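Local coordinates for protein SusD homolog (Bacteroides thetaiotaomicron VPI-5482, PDB 3FDH) that probably binds sugars at the cell surface for uptake across the outer membrane, as SusD-like proteins do, at residues Ser320-Leu332 against Asn367-Leu379. Residues are numbered along the deposited sequence; the frame is centred on the assembly and turned at random.
Sequences SAFVYAKTAPTLL and NAENSISIAIKEL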
loop_
_atom_site.group_PDB
_atom_site.type_symbol
_atom_site.label_atom_id
_atom_site.label_comp_id
_atom_site.label_asym_id
_atom_site.label_seq_id
_atom_site.Cartn_x
_atom_site.Cartn_y
_atom_site.Cartn_z
ATOM N N SER A 320 7.674 -15.592 3.870
ATOM C CA SER A 320 7.855 -14.508 4.824
ATOM C C SER A 320 6.962 -14.815 6.042
ATOM O O SER A 320 5.897 -15.417 5.914
ATOM C CB SER A 320 7.505 -13.134 4.243
ATOM O OG SER A 320 6.103 -12.976 4.039
ATOM N N ALA A 321 7.391 -14.365 7.211
ATOM C CA ALA A 321 6.634 -14.549 8.462
ATOM C C ALA A 321 5.246 -13.888 8.362
ATOM O O ALA A 321 4.251 -14.295 8.983
ATOM C CB ALA A 321 7.432 -13.951 9.647
ATOM N N PHE A 322 5.218 -12.896 7.492
ATOM C CA PHE A 322 4.062 -12.001 7.321
ATOM C C PHE A 322 2.768 -12.685 6.841
ATOM O O PHE A 322 1.663 -12.222 7.128
ATOM C CB PHE A 322 4.409 -10.843 6.386
ATOM C CG PHE A 322 5.509 -9.972 6.915
ATOM C CD1 PHE A 322 5.319 -9.235 8.072
ATOM C CD2 PHE A 322 6.758 -9.969 6.298
ATOM C CE1 PHE A 322 6.330 -8.454 8.562
ATOM C CE2 PHE A 322 7.776 -9.214 6.782
ATOM C CZ PHE A 322 7.571 -8.446 7.934
ATOM N N VAL A 323 2.923 -13.810 6.155
ATOM C CA VAL A 323 1.761 -14.519 5.630
ATOM C C VAL A 323 0.923 -15.134 6.769
ATOM O O VAL A 323 -0.218 -15.519 6.563
ATOM C CB VAL A 323 2.148 -15.582 4.549
ATOM C CG1 VAL A 323 2.979 -14.934 3.357
ATOM C CG2 VAL A 323 2.859 -16.805 5.179
ATOM N N TYR A 324 1.490 -15.223 7.979
ATOM C CA TYR A 324 0.785 -15.772 9.155
ATOM C C TYR A 324 0.364 -14.721 10.186
ATOM O O TYR A 324 -0.025 -15.036 11.321
ATOM C CB TYR A 324 1.621 -16.885 9.810
ATOM C CG TYR A 324 1.460 -18.194 9.062
ATOM C CD1 TYR A 324 0.280 -18.917 9.149
ATOM C CD2 TYR A 324 2.472 -18.694 8.260
ATOM C CE1 TYR A 324 0.122 -20.094 8.444
ATOM C CE2 TYR A 324 2.310 -19.851 7.535
ATOM C CZ TYR A 324 1.132 -20.541 7.625
ATOM O OH TYR A 324 0.996 -21.733 6.930
ATOM N N ALA A 325 0.442 -13.455 9.783
ATOM C CA ALA A 325 0.116 -12.299 10.669
ATOM C C ALA A 325 -1.398 -12.071 10.670
ATOM O O ALA A 325 -1.890 -11.060 10.214
ATOM C CB ALA A 325 0.850 -11.020 10.197
ATOM N N LYS A 326 -2.094 -13.021 11.292
ATOM C CA LYS A 326 -3.542 -13.122 11.209
ATOM C C LYS A 326 -4.339 -11.878 11.582
ATOM O O LYS A 326 -5.346 -11.538 10.921
ATOM C CB LYS A 326 -4.029 -14.320 12.019
ATOM C CG LYS A 326 -5.507 -14.621 11.831
ATOM C CD LYS A 326 -5.885 -15.823 12.678
ATOM C CE LYS A 326 -7.327 -16.246 12.456
ATOM N NZ LYS A 326 -7.655 -17.552 13.129
ATOM N N THR A 327 -3.847 -11.209 12.617
ATOM C CA THR A 327 -4.515 -10.049 13.172
ATOM C C THR A 327 -3.723 -8.766 13.044
ATOM O O THR A 327 -4.059 -7.771 13.653
ATOM C CB THR A 327 -4.936 -10.292 14.628
ATOM O OG1 THR A 327 -3.786 -10.549 15.429
ATOM C CG2 THR A 327 -5.882 -11.490 14.720
ATOM N N ALA A 328 -2.720 -8.747 12.183
ATOM C CA ALA A 328 -1.990 -7.498 11.977
ATOM C C ALA A 328 -2.927 -6.465 11.360
ATOM O O ALA A 328 -3.720 -6.797 10.455
ATOM C CB ALA A 328 -0.753 -7.720 11.061
ATOM N N PRO A 329 -2.804 -5.184 11.765
ATOM C CA PRO A 329 -3.696 -4.208 11.127
ATOM C C PRO A 329 -3.366 -3.909 9.693
ATOM O O PRO A 329 -2.248 -4.069 9.252
ATOM C CB PRO A 329 -3.473 -2.912 11.923
ATOM C CG PRO A 329 -2.143 -3.116 12.684
ATOM C CD PRO A 329 -2.000 -4.607 12.862
ATOM N N THR A 330 -4.380 -3.445 8.990
ATOM C CA THR A 330 -4.213 -2.948 7.651
ATOM C C THR A 330 -3.936 -1.463 7.798
ATOM O O THR A 330 -4.735 -0.709 8.353
ATOM C CB THR A 330 -5.437 -3.163 6.745
ATOM O OG1 THR A 330 -5.625 -4.561 6.517
ATOM C CG2 THR A 330 -5.241 -2.443 5.422
ATOM N N LEU A 331 -2.774 -1.065 7.307
ATOM C CA LEU A 331 -2.330 0.331 7.386
ATOM C C LEU A 331 -2.710 1.082 6.079
ATOM O O LEU A 331 -2.111 0.893 5.009
ATOM C CB LEU A 331 -0.823 0.401 7.716
ATOM C CG LEU A 331 -0.404 -0.282 9.018
ATOM C CD1 LEU A 331 1.118 -0.105 9.259
ATOM C CD2 LEU A 331 -1.245 0.199 10.150
ATOM N N LEU A 332 -3.762 1.905 6.178
ATOM C CA LEU A 332 -4.205 2.758 5.061
ATOM C C LEU A 332 -3.120 3.786 4.827
ATOM O O LEU A 332 -2.883 4.211 3.698
ATOM C CB LEU A 332 -5.557 3.396 5.274
ATOM C CG LEU A 332 -6.754 2.442 5.206
ATOM C CD1 LEU A 332 -8.094 3.218 5.335
ATOM C CD2 LEU A 332 -6.767 1.634 3.917
ATOM N N ASN A 367 6.985 -1.962 13.318
ATOM C CA ASN A 367 5.737 -2.428 12.716
ATOM C C ASN A 367 5.956 -3.858 12.216
ATOM O O ASN A 367 5.082 -4.702 12.283
ATOM C CB ASN A 367 5.313 -1.523 11.561
ATOM C CG ASN A 367 4.091 -2.021 10.846
ATOM O OD1 ASN A 367 3.010 -2.147 11.435
ATOM N ND2 ASN A 367 4.260 -2.336 9.554
ATOM N N ALA A 368 7.159 -4.083 11.705
ATOM C CA ALA A 368 7.565 -5.396 11.211
ATOM C C ALA A 368 7.560 -6.397 12.344
ATOM O O ALA A 368 7.057 -7.509 12.233
ATOM C CB ALA A 368 8.968 -5.319 10.596
ATOM N N GLU A 369 8.126 -5.971 13.469
ATOM C CA GLU A 369 8.186 -6.806 14.639
ATOM C C GLU A 369 6.782 -7.094 15.158
ATOM O O GLU A 369 6.499 -8.188 15.618
ATOM C CB GLU A 369 9.007 -6.145 15.737
ATOM C CG GLU A 369 9.029 -6.936 17.044
ATOM C CD GLU A 369 9.669 -8.327 16.905
ATOM O OE1 GLU A 369 10.816 -8.439 16.419
ATOM O OE2 GLU A 369 9.035 -9.312 17.308
ATOM N N ASN A 370 5.909 -6.103 15.071
ATOM C CA ASN A 370 4.529 -6.306 15.502
ATOM C C ASN A 370 3.933 -7.461 14.713
ATOM O O ASN A 370 3.356 -8.391 15.276
ATOM C CB ASN A 370 3.683 -5.047 15.305
ATOM C CG ASN A 370 2.314 -5.145 15.977
ATOM O OD1 ASN A 370 2.208 -5.369 17.189
ATOM N ND2 ASN A 370 1.263 -4.977 15.190
ATOM N N SER A 371 4.069 -7.411 13.394
ATOM C CA SER A 371 3.503 -8.468 12.582
ATOM C C SER A 371 4.170 -9.812 12.707
ATOM O O SER A 371 3.519 -10.867 12.671
ATOM C CB SER A 371 3.531 -8.048 11.116
ATOM O OG SER A 371 2.762 -6.883 11.005
ATOM N N ILE A 372 5.485 -9.770 12.861
ATOM C CA ILE A 372 6.271 -10.995 12.992
ATOM C C ILE A 372 5.823 -11.723 14.256
ATOM O O ILE A 372 5.579 -12.912 14.207
ATOM C CB ILE A 372 7.773 -10.717 12.992
ATOM C CG1 ILE A 372 8.154 -10.245 11.585
ATOM C CG2 ILE A 372 8.559 -12.009 13.465
ATOM C CD1 ILE A 372 9.565 -9.699 11.489
ATOM N N SER A 373 5.725 -11.003 15.373
ATOM C CA SER A 373 5.277 -11.572 16.655
ATOM C C SER A 373 3.859 -12.151 16.593
ATOM O O SER A 373 3.568 -13.191 17.171
ATOM C CB SER A 373 5.365 -10.550 17.786
ATOM O OG SER A 373 6.733 -10.305 18.041
ATOM N N ILE A 374 2.981 -11.437 15.929
ATOM C CA ILE A 374 1.597 -11.907 15.741
ATOM C C ILE A 374 1.652 -13.265 15.041
ATOM O O ILE A 374 0.939 -14.223 15.387
ATOM C CB ILE A 374 0.746 -10.882 14.933
ATOM C CG1 ILE A 374 0.377 -9.684 15.842
ATOM C CG2 ILE A 374 -0.518 -11.513 14.385
ATOM C CD1 ILE A 374 -0.227 -8.483 15.053
ATOM N N ALA A 375 2.530 -13.334 14.042
ATOM C CA ALA A 375 2.659 -14.532 13.182
ATOM C C ALA A 375 3.203 -15.728 13.941
ATOM O O ALA A 375 2.716 -16.840 13.776
ATOM C CB ALA A 375 3.491 -14.246 11.940
ATOM N N ILE A 376 4.202 -15.469 14.776
ATOM C CA ILE A 376 4.814 -16.492 15.626
ATOM C C ILE A 376 3.768 -17.019 16.601
ATOM O O ILE A 376 3.650 -18.223 16.808
ATOM C CB ILE A 376 6.081 -15.943 16.365
ATOM C CG1 ILE A 376 7.200 -15.691 15.338
ATOM C CG2 ILE A 376 6.541 -16.911 17.476
ATOM C CD1 ILE A 376 8.378 -14.913 15.874
ATOM N N LYS A 377 2.984 -16.116 17.168
ATOM C CA LYS A 377 1.981 -16.521 18.131
ATOM C C LYS A 377 0.950 -17.380 17.389
ATOM O O LYS A 377 0.603 -18.459 17.817
ATOM C CB LYS A 377 1.326 -15.314 18.831
ATOM C CG LYS A 377 0.384 -15.667 19.996
ATOM C CD LYS A 377 -0.552 -14.501 20.304
ATOM C CE LYS A 377 -1.420 -14.704 21.559
ATOM N NZ LYS A 377 -0.723 -14.312 22.830
ATOM N N GLU A 378 0.531 -16.934 16.225
ATOM C CA GLU A 378 -0.479 -17.665 15.454
ATOM C C GLU A 378 -0.035 -19.085 15.087
ATOM O O GLU A 378 -0.812 -20.040 15.206
ATOM C CB GLU A 378 -0.868 -16.881 14.191
ATOM C CG GLU A 378 -1.746 -17.651 13.219
ATOM C CD GLU A 378 -3.114 -18.048 13.773
ATOM O OE1 GLU A 378 -3.561 -17.551 14.836
ATOM O OE2 GLU A 378 -3.737 -18.907 13.112
ATOM N N LEU A 379 1.205 -19.230 14.640
ATOM C CA LEU A 379 1.748 -20.561 14.272
ATOM C C LEU A 379 1.879 -21.503 15.441
ATOM O O LEU A 379 1.711 -22.707 15.307
ATOM C CB LEU A 379 3.098 -20.464 13.549
ATOM C CG LEU A 379 2.974 -20.147 12.059
ATOM C CD1 LEU A 379 4.359 -19.907 11.454
ATOM C CD2 LEU A 379 2.290 -21.307 11.370
HETATM O O HOH W 1 -6.255 -17.215 15.511
HETATM O O HOH W 2 -6.189 -19.843 12.675
#
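One face of the Tyr324 ring lies against Leu379, whose CD2 sits 3.7 Å from the ring centroid and 6° off the normal, a CH-pi contact. The Phe322 ring instead turns an edge to the helix: its CD1 meets Ser371 CB at 3.7 Å, close to the ring plane, and Ile372 CG1 approaches obliquely. With an alanine at Tyr324, Leu379 would probably lose the ring on which it rests, and Arg292 the hydroxyl it bonds. Between the rings the backbones come close around Ala375: its CA points a C-H at Tyr324 O (3.3 Å, 157° at the hydrogen), while CB faces Ala321 O. Farther along, Ile374 packs against the type I turn Ala325-Ala328, CG2 at Thr327 OG1 (3.6 Å) and CD1 at Ala328 CA. Lys326, CG anti to the backbone N (chi1 -172°) and extended beyond, runs its CD past Glu378 OE1; its NZ stops 4.1 Å from Glu378 OE2, short of a salt bridge, but two waters join NZ to the two carboxylate oxygens, and Ser245 O also accepts from NZ. This is loop-on-helix packing within the mainly helical SusD-like fold, along the C-terminal half of helix 354-379, with strand 283-284 touching Ala321 and Leu379 and helix 250-258 flanking Lys326 and Glu378.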